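Local coordinates for chitin elicitor-binding protein (PDB 5JCD) that binds chitin oligosaccharides at the rice cell surface and helps pass on the elicitor signal that starts defence responses, at residues 43-48 with 65-70; 155-160 with 181-186; 172-177 with 190-195. All coordinates share one frame; numbering follows the deposited sequence.

In the fold
Contacts 1 and 3 repeat one arrangement at two places: an asparagine just past the C-terminal end of a helix reads the backbone of a strand with its amide. Both strands belong to the same mixed sheet, and the two contacts touch where Lys-65 NZ packs on Leu-193. Contact 3 adds an arginine–aspartate salt bridge that contact 1 lacks. Contact 2, farthest from the chain's centre where contact 1 lies nearest, joins a helix start to a loop by van der Waals contacts, with no hydrogen bond across, and carries chitin-binding residues. It shares the C-terminal LysM domain of this fragment with contact 3, meeting it through Thr-157 on Leu-172 and Leu-183 on Ile-177. None is fully buried.

Contact 1 of 3, residues 43-48 with 65-70; sequences LGANGL and KIPFRC
The side-chain amide of Asn-46 clasps the backbone of Lys-65 at both polar atoms, and this is the tight part of the contact. Asn-46 OD1 takes the N-H of Lys-65 N at 2.8 Å on a lone pair, nearly straight at 165°, while Asn-46 ND2 donates a hydrogen bond to Lys-65 O at 2.8 Å, also on a lone pair and close to the amide plane. With CG beside its own backbone N (chi1 -69°), the amide swings from the end of helix 39-45 to the edge of strand 63-72. The same ND2 also bonds to Leu-42 O, which ties the amide back to its helix. Next to this clasp Ala-45 CB rests on Pro-67 CG at 3.9 Å. The other side is looser: the Lys-65 chain runs past Ala-45 O, its CD 3.4 Å away, and its end then leads off from the helix. A Schellman motif with Gly-47 at C-prime ends that helix, Leu-48 N bonding to Leu-43 O. The order strand 12-20, two helices, strand 63-72 is consistent with a LysM beta-alpha-alpha-beta unit. With an alanine in place of Asn-46, the Lys-65 N-H and carbonyl would probably lose both mates, and the helix end would be tied to the strand less firmly, by apolar contacts. Both bonds use Lys-65 backbone atoms and so do not depend on its side chain or charge.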
loop_
_atom_site.group_PDB
_atom_site.type_symbol
_atom_site.label_atom_id
_atom_site.label_comp_id
_atom_site.label_asym_id
_atom_site.label_seq_id
_atom_site.Cartn_x
_atom_site.Cartn_y
_atom_site.Cartn_z
ATOM N N LEU A 43 -3.012 15.076 -4.011
ATOM C CA LEU A 43 -2.486 15.831 -5.150
ATOM C C LEU A 43 -0.997 16.126 -5.029
ATOM O O LEU A 43 -0.231 15.970 -5.994
ATOM C CB LEU A 43 -3.274 17.134 -5.313
ATOM C CG LEU A 43 -4.780 16.943 -5.563
ATOM C CD1 LEU A 43 -5.540 18.265 -5.511
ATOM C CD2 LEU A 43 -5.045 16.238 -6.879
ATOM N N GLY A 44 -0.584 16.554 -3.842
ATOM C CA GLY A 44 0.816 16.833 -3.580
ATOM C C GLY A 44 1.697 15.592 -3.659
ATOM O O GLY A 44 2.836 15.648 -4.123
ATOM N N ALA A 45 1.193 14.478 -3.138
ATOM C CA ALA A 45 1.905 13.205 -3.230
ATOM C C ALA A 45 2.127 12.778 -4.684
ATOM O O ALA A 45 3.025 12.005 -4.981
ATOM C CB ALA A 45 1.160 12.130 -2.477
ATOM N N ASN A 46 1.284 13.262 -5.584
ATOM C CA ASN A 46 1.446 12.950 -6.999
ATOM C C ASN A 46 1.909 14.132 -7.843
ATOM O O ASN A 46 1.776 14.129 -9.064
ATOM C CB ASN A 46 0.168 12.318 -7.538
ATOM C CG ASN A 46 -0.044 10.937 -6.970
ATOM O OD1 ASN A 46 0.374 9.953 -7.559
ATOM N ND2 ASN A 46 -0.617 10.863 -5.787
ATOM N N GLY A 47 2.471 15.133 -7.169
ATOM C CA GLY A 47 3.061 16.280 -7.829
ATOM C C GLY A 47 2.143 17.152 -8.660
ATOM O O GLY A 47 2.551 17.631 -9.709
ATOM N N LEU A 48 0.902 17.325 -8.215
ATOM C CA LEU A 48 -0.062 18.217 -8.878
ATOM C C LEU A 48 -0.325 19.521 -8.062
ATOM O O LEU A 48 -0.357 19.496 -6.833
ATOM C CB LEU A 48 -1.391 17.476 -9.117
ATOM C CG LEU A 48 -1.398 16.248 -10.041
ATOM C CD1 LEU A 48 -2.684 15.424 -9.855
ATOM C CD2 LEU A 48 -1.252 16.672 -11.480
ATOM N N LYS A 65 0.174 7.575 -6.169
ATOM C CA LYS A 65 0.725 7.452 -4.846
ATOM C C LYS A 65 -0.344 7.789 -3.824
ATOM O O LYS A 65 -0.865 8.888 -3.813
ATOM C CB LYS A 65 1.881 8.414 -4.715
ATOM C CG LYS A 65 2.912 8.045 -3.661
ATOM C CD LYS A 65 4.132 8.956 -3.836
ATOM C CE LYS A 65 5.322 8.544 -3.004
ATOM N NZ LYS A 65 5.051 8.598 -1.556
ATOM N N ILE A 66 -0.640 6.864 -2.934
ATOM C CA ILE A 66 -1.665 7.118 -1.936
ATOM C C ILE A 66 -1.065 7.047 -0.536
ATOM O O ILE A 66 -0.633 5.995 -0.113
ATOM C CB ILE A 66 -2.869 6.159 -2.096
ATOM C CG1 ILE A 66 -3.443 6.312 -3.516
ATOM C CG2 ILE A 66 -3.920 6.420 -1.009
ATOM C CD1 ILE A 66 -4.650 5.502 -3.798
ATOM N N PRO A 67 -0.986 8.203 0.149
ATOM C CA PRO A 67 -0.466 8.348 1.519
ATOM C C PRO A 67 -1.485 7.955 2.565
ATOM O O PRO A 67 -2.686 8.064 2.321
ATOM C CB PRO A 67 -0.143 9.852 1.639
ATOM C CG PRO A 67 -0.779 10.519 0.487
ATOM C CD PRO A 67 -1.433 9.486 -0.413
ATOM N N PHE A 68 -1.017 7.453 3.698
ATOM C CA PHE A 68 -1.932 7.128 4.772
ATOM C C PHE A 68 -1.206 7.058 6.099
ATOM O O PHE A 68 0.013 7.047 6.144
ATOM C CB PHE A 68 -2.663 5.800 4.488
ATOM C CG PHE A 68 -1.747 4.626 4.273
ATOM C CD1 PHE A 68 -1.322 3.854 5.346
ATOM C CD2 PHE A 68 -1.313 4.292 2.993
ATOM C CE1 PHE A 68 -0.477 2.783 5.140
ATOM C CE2 PHE A 68 -0.474 3.234 2.788
ATOM C CZ PHE A 68 -0.050 2.470 3.852
ATOM N N ARG A 69 -1.972 6.987 7.179
ATOM C CA ARG A 69 -1.398 6.828 8.490
ATOM C C ARG A 69 -1.099 5.379 8.776
ATOM O O ARG A 69 -1.964 4.532 8.693
ATOM C CB ARG A 69 -2.324 7.407 9.556
ATOM C CG ARG A 69 -1.567 8.005 10.744
ATOM C CD ARG A 69 -2.227 7.638 12.062
ATOM N NE ARG A 69 -3.642 7.998 12.049
ATOM C CZ ARG A 69 -4.503 7.685 13.008
ATOM N NH1 ARG A 69 -4.087 7.002 14.063
ATOM N NH2 ARG A 69 -5.774 8.057 12.919
ATOM N N CYS A 70 0.162 5.099 9.065
ATOM C CA CYS A 70 0.569 3.768 9.447
ATOM C C CYS A 70 0.601 3.614 10.965
ATOM O O CYS A 70 1.034 4.504 11.688
ATOM C CB CYS A 70 1.960 3.484 8.883
ATOM S SG CYS A 70 2.582 1.843 9.284
#

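Contact 2 of 3, residues 155-160 with 181-186; sequences ENTSAI and TKLQMG. With NAG (2-acetamido-2-deoxy-beta-D-glucopyranose), chain D.
Leu-183 reaches across to the start of helix 157-163 with both of its methyls. Leu-183 CD1 meets Thr-157 CG2 at 3.7 Å, and Leu-183 CD2 comes tip to tip with Ile-160 CD1 at 4.0 Å. Leu-183 CD2 also lies 3.6 Å from Glu-155 O and close to Asn-156 CA, so the branch sits over the turn that leads into the helix. CG anti to the backbone N (chi1 -160°) directs the leucine fork at the helix, and Val-151 adds a further apolar neighbour to it. One shell out, polar bonds fix the groups that Leu-183 touches. Thr-157 OG1 is hydrogen-bonded to Glu-168 OE2, which sets the rotation that presents the threonine methyl. Glu-155 turns its carboxylate back, OE1 bonding to Gly-152 N and Tyr-149 OH. Asn-156 is the N-cap: its OD1 accepts from Ala-159 N at 2.7 Å and 165°. Its other amide atom, Asn-156 ND2, is bonded covalently to C1 of an N-linked NAG at 1.5 Å, and Ala-159 CB lies 3.7 Å from O5 of that sugar. One amide thus caps the helix and carries the glycan. Ser-158, Leu-183, Gln-184 and Met-185 belong to the chitin-binding site, in line with the LysM groove between the loop leading into the first helix and the loop before the last strand. No hydrogen bond crosses, which implies that dispersion and apolar burial hold the two segments together.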
loop_
_atom_site.group_PDB
_atom_site.type_symbol
_atom_site.label_atom_id
_atom_site.label_comp_id
_atom_site.label_asym_id
_atom_site.label_seq_id
_atom_site.Cartn_x
_atom_site.Cartn_y
_atom_site.Cartn_z
ATOM N N GLU A 155 10.830 -5.638 -14.807
ATOM C CA GLU A 155 11.596 -4.804 -13.893
ATOM C C GLU A 155 12.692 -5.552 -13.114
ATOM O O GLU A 155 12.623 -6.764 -12.897
ATOM C CB GLU A 155 10.659 -4.050 -12.937
ATOM C CG GLU A 155 9.855 -2.950 -13.646
ATOM C CD GLU A 155 8.839 -2.202 -12.767
ATOM O OE1 GLU A 155 8.618 -2.566 -11.587
ATOM O OE2 GLU A 155 8.235 -1.236 -13.285
ATOM N N ASN A 156 13.714 -4.807 -12.711
ATOM C CA ASN A 156 14.787 -5.344 -11.893
ATOM C C ASN A 156 15.009 -4.482 -10.637
ATOM O O ASN A 156 14.585 -3.330 -10.579
ATOM C CB ASN A 156 16.077 -5.497 -12.711
ATOM C CG ASN A 156 16.523 -4.199 -13.367
ATOM O OD1 ASN A 156 17.029 -3.297 -12.691
ATOM N ND2 ASN A 156 16.373 -4.120 -14.698
ATOM N N THR A 157 15.671 -5.038 -9.637
ATOM C CA THR A 157 15.826 -4.353 -8.362
ATOM C C THR A 157 16.748 -3.148 -8.482
ATOM O O THR A 157 16.639 -2.189 -7.717
ATOM C CB THR A 157 16.368 -5.320 -7.281
ATOM O OG1 THR A 157 17.508 -6.014 -7.800
ATOM C CG2 THR A 157 15.323 -6.361 -6.933
ATOM N N SER A 158 17.650 -3.198 -9.457
ATOM C CA SER A 158 18.567 -2.105 -9.700
ATOM C C SER A 158 17.815 -0.866 -10.134
ATOM O O SER A 158 17.948 0.196 -9.529
ATOM C CB SER A 158 19.609 -2.482 -10.756
ATOM O OG SER A 158 20.569 -1.446 -10.893
ATOM N N ALA A 159 17.017 -1.002 -11.183
ATOM C CA ALA A 159 16.290 0.149 -11.705
ATOM C C ALA A 159 15.223 0.636 -10.727
ATOM O O ALA A 159 14.948 1.827 -10.652
ATOM C CB ALA A 159 15.682 -0.166 -13.031
ATOM N N ILE A 160 14.620 -0.288 -9.981
ATOM C CA ILE A 160 13.613 0.097 -9.008
ATOM C C ILE A 160 14.260 0.913 -7.886
ATOM O O ILE A 160 13.770 1.966 -7.523
ATOM C CB ILE A 160 12.879 -1.139 -8.439
ATOM C CG1 ILE A 160 11.966 -1.774 -9.506
ATOM C CG2 ILE A 160 12.070 -0.768 -7.213
ATOM C CD1 ILE A 160 11.477 -3.168 -9.124
ATOM N N THR A 181 17.460 -11.870 -9.444
ATOM C CA THR A 181 16.992 -12.392 -10.734
ATOM C C THR A 181 15.672 -13.119 -10.600
ATOM O O THR A 181 14.976 -13.346 -11.580
ATOM C CB THR A 181 18.029 -13.326 -11.409
ATOM O OG1 THR A 181 18.195 -14.512 -10.622
ATOM C CG2 THR A 181 19.368 -12.604 -11.557
ATOM N N LYS A 182 15.329 -13.481 -9.376
ATOM C CA LYS A 182 14.097 -14.219 -9.107
ATOM C C LYS A 182 12.915 -13.288 -8.877
ATOM O O LYS A 182 11.841 -13.741 -8.499
ATOM C CB LYS A 182 14.274 -15.108 -7.876
ATOM C CG LYS A 182 15.406 -16.119 -7.980
ATOM C CD LYS A 182 15.151 -17.213 -9.000
ATOM C CE LYS A 182 16.203 -18.310 -8.863
ATOM N NZ LYS A 182 17.106 -18.086 -7.678
ATOM N N LEU A 183 13.122 -11.984 -9.073
ATOM C CA LEU A 183 12.072 -10.983 -8.842
ATOM C C LEU A 183 10.825 -11.335 -9.658
ATOM O O LEU A 183 10.899 -11.504 -10.859
ATOM C CB LEU A 183 12.565 -9.585 -9.247
ATOM C CG LEU A 183 11.836 -8.377 -8.664
ATOM C CD1 LEU A 183 12.140 -8.276 -7.194
ATOM C CD2 LEU A 183 12.184 -7.073 -9.366
ATOM N N GLN A 184 9.679 -11.457 -9.007
ATOM C CA GLN A 184 8.445 -11.718 -9.740
ATOM C C GLN A 184 7.573 -10.500 -9.983
ATOM O O GLN A 184 7.511 -9.576 -9.167
ATOM C CB GLN A 184 7.642 -12.794 -9.035
ATOM C CG GLN A 184 8.179 -14.161 -9.319
ATOM C CD GLN A 184 7.460 -15.215 -8.555
ATOM O OE1 GLN A 184 6.576 -14.915 -7.754
ATOM N NE2 GLN A 184 7.789 -16.474 -8.832
ATOM N N MET A 185 6.900 -10.516 -11.124
ATOM C CA MET A 185 5.875 -9.536 -11.405
ATOM C C MET A 185 4.814 -9.620 -10.302
ATOM O O MET A 185 4.396 -10.704 -9.909
ATOM C CB MET A 185 5.261 -9.823 -12.759
ATOM C CG MET A 185 4.198 -8.830 -13.191
ATOM S SD MET A 185 3.297 -9.418 -14.640
ATOM C CE MET A 185 2.434 -7.938 -15.179
ATOM N N GLY A 186 4.426 -8.468 -9.758
ATOM C CA GLY A 186 3.385 -8.433 -8.751
ATOM C C GLY A 186 3.890 -8.705 -7.345
ATOM O O GLY A 186 3.138 -8.576 -6.390
HETATM C C1 NAG D . 16.890 -2.923 -15.347
HETATM C C2 NAG D . 18.030 -3.283 -16.308
HETATM C C3 NAG D . 18.500 -2.052 -17.080
HETATM C C4 NAG D . 17.311 -1.530 -17.878
HETATM C C5 NAG D . 16.221 -1.144 -16.884
HETATM C C6 NAG D . 14.985 -0.526 -17.559
HETATM C C7 NAG D . 19.166 -5.264 -15.597
HETATM C C8 NAG D . 20.182 -5.879 -14.678
HETATM N N2 NAG D . 19.114 -3.935 -15.605
HETATM O O3 NAG D . 19.607 -2.364 -17.903
HETATM O O4 NAG D . 17.651 -0.427 -18.692
HETATM O O5 NAG D . 15.861 -2.268 -16.090
HETATM O O6 NAG D . 14.273 -1.439 -18.379
HETATM O O7 NAG D . 18.420 -5.965 -16.293
#

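Contact 3 of 3, residues 172-177 with 190-195; sequences LTRNKI and DVPLPV
Arg-174 grips Asp-190 side-on, spending two nitrogens on a single carboxylate oxygen. Arg-174 NE lies 3.0 Å from Asp-190 OD2 and Arg-174 NH2 3.2 Å from the same OD2, a salt bridge in which the oxygen stays near the guanidinium plane. The two flat groups stand almost perpendicular (88°): NE meets OD2 from above the carboxylate, NH2 nearly along the C-O bond. A bend at chi2 (66°) folds the arginine chain back to the strand. NH2 has a second carboxylate partner in Asp-137, and Asp-190 OD1 is hydrogen-bonded to His-146 ND1, so the aspartate is held at both oxygens, and the gathered charges would probably favour its ionised form. Beside the bridge, Asn-175 OD1 accepts the N-H of Asp-190 N at 2.7 Å and 167°, and Asn-175 ND2 donates to Asp-190 O at 2.9 Å from well above the carbonyl plane. ND2 bonds to Leu-171 O as well, linking strand to helix through one amide. These bonds join the second helix of the LysM beta-alpha-alpha-beta fold to its closing strand, 188-193, which pairs antiparallel with strand 145-150. The helix ends in a Schellman motif with Lys-176, at positive phi, as C-prime: Ile-177 N reaches Leu-172 O at 3.0 Å, while the bond from Lys-176 N to Thr-173 O is weak. Packing is lighter than the polar network. Arg-174 CG lies 4.2 Å from Pro-192 CG, and the proline also touches Thr-170 of the same helix. Val-191, on the opposite side of the strand from Asp-190 and Pro-192, packs on Leu-171 and Tyr-149.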
loop_
_atom_site.group_PDB
_atom_site.type_symbol
_atom_site.label_atom_id
_atom_site.label_comp_id
_atom_site.label_asym_id
_atom_site.label_seq_id
_atom_site.Cartn_x
_atom_site.Cartn_y
_atom_site.Cartn_z
ATOM N N LEU A 172 17.322 -4.681 -1.326
ATOM C CA LEU A 172 17.469 -6.134 -1.179
ATOM C C LEU A 172 17.460 -6.637 0.257
ATOM O O LEU A 172 16.822 -7.645 0.551
ATOM C CB LEU A 172 18.746 -6.611 -1.876
ATOM C CG LEU A 172 18.661 -6.427 -3.393
ATOM C CD1 LEU A 172 19.992 -6.671 -4.125
ATOM C CD2 LEU A 172 17.516 -7.246 -3.969
ATOM N N THR A 173 18.130 -5.934 1.166
ATOM C CA THR A 173 18.140 -6.391 2.560
ATOM C C THR A 173 16.803 -6.110 3.233
ATOM O O THR A 173 16.308 -6.904 4.022
ATOM C CB THR A 173 19.273 -5.749 3.388
ATOM O OG1 THR A 173 19.048 -4.340 3.494
ATOM C CG2 THR A 173 20.624 -6.006 2.734
ATOM N N ARG A 174 16.250 -4.938 2.959
ATOM C CA ARG A 174 14.961 -4.571 3.513
ATOM C C ARG A 174 13.909 -5.597 3.093
ATOM O O ARG A 174 13.020 -5.945 3.859
ATOM C CB ARG A 174 14.563 -3.162 3.046
ATOM C CG ARG A 174 13.251 -2.661 3.615
ATOM C CD ARG A 174 13.359 -2.465 5.106
ATOM N NE ARG A 174 12.056 -2.414 5.749
ATOM C CZ ARG A 174 11.877 -2.314 7.059
ATOM N NH1 ARG A 174 12.923 -2.243 7.871
ATOM N NH2 ARG A 174 10.646 -2.274 7.555
ATOM N N ASN A 175 14.000 -6.099 1.869
ATOM C CA ASN A 175 12.978 -7.036 1.452
ATOM C C ASN A 175 13.363 -8.506 1.495
ATOM O O ASN A 175 12.636 -9.343 0.979
ATOM C CB ASN A 175 12.451 -6.629 0.085
ATOM C CG ASN A 175 11.665 -5.332 0.152
ATOM O OD1 ASN A 175 10.501 -5.345 0.538
ATOM N ND2 ASN A 175 12.294 -4.211 -0.225
ATOM N N LYS A 176 14.498 -8.801 2.132
ATOM C CA LYS A 176 15.040 -10.154 2.249
ATOM C C LYS A 176 15.028 -10.903 0.916
ATOM O O LYS A 176 14.467 -11.980 0.801
ATOM C CB LYS A 176 14.319 -10.961 3.329
ATOM C CG LYS A 176 14.113 -10.212 4.618
ATOM C CD LYS A 176 13.243 -11.031 5.542
ATOM C CE LYS A 176 12.972 -10.326 6.859
ATOM N NZ LYS A 176 11.605 -9.696 6.840
ATOM N N ILE A 177 15.646 -10.311 -0.088
ATOM C CA ILE A 177 15.713 -10.907 -1.407
ATOM C C ILE A 177 17.112 -11.456 -1.621
ATOM O O ILE A 177 18.067 -10.693 -1.793
ATOM C CB ILE A 177 15.385 -9.864 -2.499
ATOM C CG1 ILE A 177 13.899 -9.504 -2.466
ATOM C CG2 ILE A 177 15.748 -10.361 -3.883
ATOM C CD1 ILE A 177 13.583 -8.250 -3.288
ATOM N N ASP A 190 8.728 -3.358 -0.059
ATOM C CA ASP A 190 8.772 -2.277 0.919
ATOM C C ASP A 190 9.954 -1.390 0.545
ATOM O O ASP A 190 11.096 -1.763 0.759
ATOM C CB ASP A 190 8.971 -2.841 2.331
ATOM C CG ASP A 190 9.176 -1.745 3.411
ATOM O OD1 ASP A 190 9.195 -0.540 3.083
ATOM O OD2 ASP A 190 9.341 -2.104 4.599
ATOM N N VAL A 191 9.663 -0.232 -0.038
ATOM C CA VAL A 191 10.696 0.700 -0.482
ATOM C C VAL A 191 10.906 1.857 0.504
ATOM O O VAL A 191 10.020 2.696 0.682
ATOM C CB VAL A 191 10.319 1.276 -1.844
ATOM C CG1 VAL A 191 11.468 2.068 -2.406
ATOM C CG2 VAL A 191 9.980 0.148 -2.788
ATOM N N PRO A 192 12.058 1.888 1.183
ATOM C CA PRO A 192 12.253 2.976 2.150
ATOM C C PRO A 192 12.732 4.289 1.502
ATOM O O PRO A 192 13.928 4.497 1.328
ATOM C CB PRO A 192 13.323 2.415 3.097
ATOM C CG PRO A 192 13.958 1.271 2.372
ATOM C CD PRO A 192 13.238 1.021 1.087
ATOM N N LEU A 193 11.792 5.161 1.154
ATOM C CA LEU A 193 12.116 6.443 0.536
ATOM C C LEU A 193 12.872 7.333 1.510
ATOM O O LEU A 193 12.364 7.641 2.607
ATOM C CB LEU A 193 10.857 7.176 0.040
ATOM C CG LEU A 193 10.181 6.792 -1.268
ATOM C CD1 LEU A 193 10.167 5.300 -1.503
ATOM C CD2 LEU A 193 8.774 7.370 -1.315
ATOM N N PRO A 194 14.084 7.754 1.101
ATOM C CA PRO A 194 15.046 8.559 1.862
ATOM C C PRO A 194 14.368 9.808 2.388
ATOM O O PRO A 194 14.696 10.276 3.481
ATOM C CB PRO A 194 16.111 8.952 0.835
ATOM C CG PRO A 194 15.761 8.288 -0.427
ATOM C CD PRO A 194 14.564 7.427 -0.252
ATOM N N VAL A 195 13.441 10.329 1.589
ATOM C CA VAL A 195 12.615 11.473 1.956
ATOM C C VAL A 195 12.150 11.460 3.424
ATOM O O VAL A 195 12.838 11.958 4.324
ATOM C CB VAL A 195 11.378 11.577 1.020
#